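Local coordinates for protein tannase (Fusobacterium nucleatum subsp. nucleatum ATCC 25586, PDB 6YQ4) that probably hydrolyses the ester bonds of gallotannins, a detoxifying activity, and carries a bound magnesium ion, at residues N211-N224 with I264-L276. Numbering follows the deposited sequence.
Sequences NLENADSAYEWMYN and ISNKLKTLFPIYL
With chi1 at 165°, Tyr275 holds its CG trans to its own backbone N, and Asn214, whose CG instead lies trans to the carbonyl carbon, lays its amide on the phenol ring. Amide and ring planes differ by 13°, and Asn214 CG sits 3.3 Å above the Tyr275 ring plane, over its centre, which identifies an amide-aromatic stack. The phenol oxygen is fixed separately: Asn211 ND2 donates to Tyr275 OH over 3.0 Å, nearly straight and within the Asn211 amide plane. Asn211 OD1 in turn accepts from Asn214 ND2, so one asparagine grips the tyrosine hydroxyl and also positions the amide lying on its ring.

Midway, the helices approach closely, their axes 7.2 Å apart at a crossing angle of -109°. Small residues permit this: Ser217 CB lies 3.3 Å from Leu268 O, and Ala218 CA rests over one face of Phe272. Trp221 meets the same phenylalanine obliquely, Phe272 CD2 lying 3.5 Å from Trp221 CG, while Lys269 CG, at the root of an extended chain that crosses the tryptophan at a slant, touches Trp221 CA.

The far end is polar. Ser265 OG gives its proton to Glu220 OE2 (2.7 Å) and accepts from Asn224 ND2 (2.6 Å), whose second N-H reaches Asn266 OD1; both acceptors of Asn224 lie close to its amide plane. Arg349 also salt-bridges Glu220 OE2, which probably favours the carboxylate form.

Helix 212-223 follows strand 202-206 of the central sheet of this alpha/beta-hydrolase-like fold, and the contact joins it to helix 259-279. Trp221 also hydrogen-bonds Gly295 O and touches helix 298-316; Phe272 packs on Ile454 of helix 450-461, and Leu268 on Phe382 of helix 381-394.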
loop_
_atom_site.group_PDB
_atom_site.type_symbol
_atom_site.label_atom_id
_atom_site.label_comp_id
_atom_site.label_asym_id
_atom_site.label_seq_id
_atom_site.Cartn_x
_atom_site.Cartn_y
_atom_site.Cartn_z
ATOM N N ASN A 211 -7.500 -1.945 4.734
ATOM C CA ASN A 211 -8.823 -2.023 5.348
ATOM C C ASN A 211 -9.687 -3.073 4.647
ATOM O O ASN A 211 -10.873 -2.840 4.375
ATOM C CB ASN A 211 -9.487 -0.663 5.312
ATOM C CG ASN A 211 -10.437 -0.436 6.455
ATOM O OD1 ASN A 211 -10.822 -1.376 7.148
ATOM N ND2 ASN A 211 -10.800 0.848 6.686
ATOM N N LEU A 212 -9.082 -4.243 4.363
ATOM C CA LEU A 212 -9.665 -5.185 3.399
ATOM C C LEU A 212 -11.082 -5.599 3.783
ATOM O O LEU A 212 -11.989 -5.593 2.945
ATOM C CB LEU A 212 -8.772 -6.417 3.253
ATOM C CG LEU A 212 -7.475 -6.015 2.570
ATOM C CD1 LEU A 212 -6.535 -7.185 2.475
ATOM C CD2 LEU A 212 -7.798 -5.425 1.222
ATOM N N GLU A 213 -11.300 -5.941 5.050
ATOM C CA GLU A 213 -12.632 -6.357 5.473
ATOM C C GLU A 213 -13.675 -5.238 5.379
ATOM O O GLU A 213 -14.874 -5.545 5.383
ATOM C CB GLU A 213 -12.572 -6.915 6.909
ATOM C CG GLU A 213 -12.220 -5.908 8.004
ATOM C CD GLU A 213 -10.726 -5.777 8.205
ATOM O OE1 GLU A 213 -10.002 -6.046 7.219
ATOM O OE2 GLU A 213 -10.273 -5.385 9.321
ATOM N N ASN A 214 -13.278 -3.955 5.283
ATOM C CA ASN A 214 -14.265 -2.895 5.049
ATOM C C ASN A 214 -14.244 -2.343 3.629
ATOM O O ASN A 214 -15.050 -1.457 3.313
ATOM C CB ASN A 214 -14.095 -1.734 6.040
ATOM C CG ASN A 214 -14.319 -2.161 7.479
ATOM O OD1 ASN A 214 -15.431 -2.529 7.856
ATOM N ND2 ASN A 214 -13.257 -2.129 8.290
ATOM N N ALA A 215 -13.366 -2.832 2.760
ATOM C CA ALA A 215 -13.287 -2.248 1.423
ATOM C C ALA A 215 -14.428 -2.666 0.487
ATOM O O ALA A 215 -14.625 -2.003 -0.542
ATOM C CB ALA A 215 -11.940 -2.583 0.802
ATOM N N ASP A 216 -15.196 -3.717 0.815
ATOM C CA ASP A 216 -16.347 -4.099 -0.011
ATOM C C ASP A 216 -17.519 -3.126 0.125
ATOM O O ASP A 216 -18.128 -2.732 -0.879
ATOM C CB ASP A 216 -16.811 -5.508 0.351
ATOM C CG ASP A 216 -15.916 -6.578 -0.231
ATOM O OD1 ASP A 216 -15.482 -6.425 -1.403
ATOM O OD2 ASP A 216 -15.645 -7.565 0.491
ATOM N N SER A 217 -17.914 -2.799 1.362
ATOM C CA SER A 217 -18.995 -1.837 1.559
ATOM C C SER A 217 -18.615 -0.464 1.026
ATOM O O SER A 217 -19.450 0.239 0.441
ATOM C CB SER A 217 -19.367 -1.741 3.041
ATOM O OG SER A 217 -18.238 -1.357 3.813
ATOM N N ALA A 218 -17.365 -0.057 1.226
ATOM C CA ALA A 218 -16.952 1.249 0.741
ATOM C C ALA A 218 -16.998 1.297 -0.777
ATOM O O ALA A 218 -17.386 2.318 -1.364
ATOM C CB ALA A 218 -15.556 1.591 1.264
ATOM N N TYR A 219 -16.640 0.192 -1.430
ATOM C CA TYR A 219 -16.606 0.171 -2.893
ATOM C C TYR A 219 -18.008 0.244 -3.486
ATOM O O TYR A 219 -18.213 0.870 -4.529
ATOM C CB TYR A 219 -15.887 -1.085 -3.366
ATOM C CG TYR A 219 -15.398 -1.035 -4.803
ATOM C CD1 TYR A 219 -16.198 -1.507 -5.836
ATOM C CD2 TYR A 219 -14.165 -0.487 -5.125
ATOM C CE1 TYR A 219 -15.755 -1.473 -7.164
ATOM C CE2 TYR A 219 -13.710 -0.446 -6.443
ATOM C CZ TYR A 219 -14.518 -0.950 -7.462
ATOM O OH TYR A 219 -14.103 -0.925 -8.777
ATOM N N GLU A 220 -18.987 -0.353 -2.818
ATOM C CA GLU A 220 -20.363 -0.296 -3.275
ATOM C C GLU A 220 -21.055 0.997 -2.869
ATOM O O GLU A 220 -21.916 1.488 -3.598
ATOM C CB GLU A 220 -21.109 -1.517 -2.735
ATOM C CG GLU A 220 -20.565 -2.822 -3.326
ATOM C CD GLU A 220 -20.366 -2.720 -4.834
ATOM O OE1 GLU A 220 -19.331 -3.197 -5.333
ATOM O OE2 GLU A 220 -21.253 -2.161 -5.530
ATOM N N TRP A 221 -20.714 1.554 -1.709
ATOM C CA TRP A 221 -21.138 2.910 -1.398
ATOM C C TRP A 221 -20.750 3.875 -2.520
ATOM O O TRP A 221 -21.597 4.594 -3.059
ATOM C CB TRP A 221 -20.539 3.344 -0.062
ATOM C CG TRP A 221 -20.844 4.757 0.237
ATOM C CD1 TRP A 221 -22.043 5.275 0.612
ATOM C CD2 TRP A 221 -19.937 5.851 0.151
ATOM N NE1 TRP A 221 -21.943 6.638 0.771
ATOM C CE2 TRP A 221 -20.658 7.017 0.487
ATOM C CE3 TRP A 221 -18.593 5.966 -0.208
ATOM C CZ2 TRP A 221 -20.070 8.274 0.505
ATOM C CZ3 TRP A 221 -18.014 7.222 -0.186
ATOM C CH2 TRP A 221 -18.750 8.357 0.170
ATOM N N MET A 222 -19.480 3.863 -2.918
ATOM C CA MET A 222 -19.052 4.684 -4.048
ATOM C C MET A 222 -19.737 4.287 -5.366
ATOM O O MET A 222 -20.270 5.144 -6.078
ATOM C CB MET A 222 -17.539 4.604 -4.188
ATOM C CG MET A 222 -16.953 5.802 -4.902
ATOM S SD MET A 222 -15.356 6.315 -4.271
ATOM C CE MET A 222 -15.813 6.567 -2.587
ATOM N N TYR A 223 -19.736 3.001 -5.723
ATOM C CA TYR A 223 -20.004 2.623 -7.107
ATOM C C TYR A 223 -21.337 1.900 -7.324
ATOM O O TYR A 223 -21.556 1.327 -8.399
ATOM C CB TYR A 223 -18.835 1.790 -7.637
ATOM C CG TYR A 223 -17.596 2.614 -7.792
ATOM C CD1 TYR A 223 -16.511 2.433 -6.947
ATOM C CD2 TYR A 223 -17.522 3.622 -8.753
ATOM C CE1 TYR A 223 -15.378 3.219 -7.056
ATOM C CE2 TYR A 223 -16.376 4.437 -8.854
ATOM C CZ TYR A 223 -15.318 4.218 -8.003
ATOM O OH TYR A 223 -14.183 4.982 -8.095
ATOM N N ASN A 224 -22.233 1.911 -6.344
ATOM C CA ASN A 224 -23.572 1.384 -6.563
ATOM C C ASN A 224 -24.251 2.120 -7.714
ATOM O O ASN A 224 -24.188 3.350 -7.815
ATOM C CB ASN A 224 -24.403 1.533 -5.289
ATOM C CG ASN A 224 -25.750 0.880 -5.395
ATOM O OD1 ASN A 224 -26.776 1.553 -5.384
ATOM N ND2 ASN A 224 -25.760 -0.442 -5.484
ATOM N N ILE A 264 -26.436 -7.696 -4.375
ATOM C CA ILE A 264 -25.312 -7.721 -3.439
ATOM C C ILE A 264 -24.734 -6.319 -3.263
ATOM O O ILE A 264 -24.424 -5.891 -2.145
ATOM C CB ILE A 264 -24.244 -8.724 -3.920
ATOM C CG1 ILE A 264 -24.738 -10.159 -3.748
ATOM C CG2 ILE A 264 -22.939 -8.528 -3.191
ATOM C CD1 ILE A 264 -24.024 -11.133 -4.650
ATOM N N SER A 265 -24.598 -5.580 -4.360
ATOM C CA SER A 265 -24.090 -4.227 -4.266
ATOM C C SER A 265 -25.072 -3.323 -3.510
ATOM O O SER A 265 -24.652 -2.505 -2.691
ATOM C CB SER A 265 -23.784 -3.701 -5.666
ATOM O OG SER A 265 -23.932 -2.293 -5.742
ATOM N N ASN A 266 -26.377 -3.483 -3.731
ATOM C CA ASN A 266 -27.357 -2.773 -2.907
ATOM C C ASN A 266 -27.121 -3.038 -1.419
ATOM O O ASN A 266 -27.049 -2.104 -0.610
ATOM C CB ASN A 266 -28.784 -3.178 -3.293
ATOM C CG ASN A 266 -29.184 -2.681 -4.678
ATOM O OD1 ASN A 266 -28.468 -1.896 -5.299
ATOM N ND2 ASN A 266 -30.335 -3.120 -5.158
ATOM N N LYS A 267 -26.981 -4.312 -1.044
ATOM C CA LYS A 267 -26.843 -4.655 0.367
ATOM C C LYS A 267 -25.519 -4.160 0.931
ATOM O O LYS A 267 -25.479 -3.636 2.051
ATOM C CB LYS A 267 -26.994 -6.167 0.545
ATOM C CG LYS A 267 -27.233 -6.678 1.976
ATOM C CD LYS A 267 -28.371 -5.966 2.721
ATOM C CE LYS A 267 -29.752 -6.478 2.333
ATOM N NZ LYS A 267 -30.824 -5.582 2.880
ATOM N N LEU A 268 -24.430 -4.287 0.164
ATOM C CA LEU A 268 -23.126 -3.831 0.644
ATOM C C LEU A 268 -23.099 -2.327 0.888
ATOM O O LEU A 268 -22.481 -1.865 1.858
ATOM C CB LEU A 268 -22.037 -4.202 -0.350
ATOM C CG LEU A 268 -21.558 -5.643 -0.274
ATOM C CD1 LEU A 268 -20.693 -6.015 -1.493
ATOM C CD2 LEU A 268 -20.838 -5.854 1.032
ATOM N N LYS A 269 -23.730 -1.545 0.002
ATOM C CA LYS A 269 -23.777 -0.095 0.197
ATOM C C LYS A 269 -24.424 0.246 1.525
ATOM O O LYS A 269 -23.876 1.014 2.321
ATOM C CB LYS A 269 -24.546 0.578 -0.934
ATOM C CG LYS A 269 -24.545 2.092 -0.791
ATOM C CD LYS A 269 -25.514 2.766 -1.729
ATOM C CE LYS A 269 -25.242 4.258 -1.817
ATOM N NZ LYS A 269 -26.209 5.006 -2.708
ATOM N N THR A 270 -25.599 -0.327 1.770
ATOM C CA THR A 270 -26.357 -0.238 3.010
ATOM C C THR A 270 -25.499 -0.362 4.267
ATOM O O THR A 270 -25.814 0.260 5.284
ATOM C CB THR A 270 -27.443 -1.317 2.967
ATOM O OG1 THR A 270 -28.540 -0.842 2.184
ATOM C CG2 THR A 270 -27.935 -1.699 4.328
ATOM N N LEU A 271 -24.396 -1.127 4.191
ATOM C CA LEU A 271 -23.560 -1.465 5.343
ATOM C C LEU A 271 -22.434 -0.466 5.626
ATOM O O LEU A 271 -21.876 -0.483 6.730
ATOM C CB LEU A 271 -22.941 -2.848 5.141
ATOM C CG LEU A 271 -23.735 -4.055 5.664
ATOM C CD1 LEU A 271 -25.158 -4.078 5.144
ATOM C CD2 LEU A 271 -23.025 -5.323 5.290
ATOM N N PHE A 272 -22.069 0.385 4.675
ATOM C CA PHE A 272 -20.945 1.291 4.898
ATOM C C PHE A 272 -21.220 2.394 5.937
ATOM O O PHE A 272 -20.340 2.673 6.763
ATOM C CB PHE A 272 -20.522 1.917 3.570
ATOM C CG PHE A 272 -19.265 2.746 3.655
ATOM C CD1 PHE A 272 -18.050 2.167 4.032
ATOM C CD2 PHE A 272 -19.299 4.115 3.360
ATOM C CE1 PHE A 272 -16.884 2.943 4.103
ATOM C CE2 PHE A 272 -18.140 4.888 3.422
ATOM C CZ PHE A 272 -16.932 4.299 3.796
ATOM N N PRO A 273 -22.402 3.037 5.949
ATOM C CA PRO A 273 -22.646 4.071 6.973
ATOM C C PRO A 273 -22.531 3.574 8.403
ATOM O O PRO A 273 -22.061 4.322 9.270
ATOM C CB PRO A 273 -24.071 4.549 6.651
ATOM C CG PRO A 273 -24.221 4.298 5.184
ATOM C CD PRO A 273 -23.521 2.975 4.984
ATOM N N ILE A 274 -22.964 2.343 8.686
ATOM C CA ILE A 274 -22.803 1.814 10.035
ATOM C C ILE A 274 -21.325 1.746 10.386
ATOM O O ILE A 274 -20.926 2.020 11.526
ATOM C CB ILE A 274 -23.475 0.433 10.176
ATOM C CG1 ILE A 274 -24.727 0.313 9.279
ATOM C CG2 ILE A 274 -23.800 0.175 11.639
ATOM C CD1 ILE A 274 -25.386 -1.095 9.230
ATOM N N TYR A 275 -20.483 1.410 9.409
ATOM C CA TYR A 275 -19.067 1.271 9.718
ATOM C C TYR A 275 -18.394 2.632 9.814
ATOM O O TYR A 275 -17.704 2.923 10.795
ATOM C CB TYR A 275 -18.357 0.402 8.688
ATOM C CG TYR A 275 -16.840 0.551 8.774
ATOM C CD1 TYR A 275 -16.129 0.101 9.901
ATOM C CD2 TYR A 275 -16.119 1.173 7.747
ATOM C CE1 TYR A 275 -14.745 0.238 9.982
ATOM C CE2 TYR A 275 -14.745 1.329 7.821
ATOM C CZ TYR A 275 -14.060 0.860 8.929
ATOM O OH TYR A 275 -12.698 1.049 8.983
ATOM N N LEU A 276 -18.594 3.478 8.807
ATOM C CA LEU A 276 -17.956 4.784 8.813
ATOM C C LEU A 276 -18.313 5.585 10.063
ATOM O O LEU A 276 -17.432 6.194 10.679
ATOM C CB LEU A 276 -18.330 5.560 7.559
ATOM C CG LEU A 276 -17.592 6.899 7.583
ATOM C CD1 LEU A 276 -16.662 6.987 6.379
ATOM C CD2 LEU A 276 -18.561 8.096 7.660
HETATM O O HOH W 1 -23.829 5.005 -4.560
#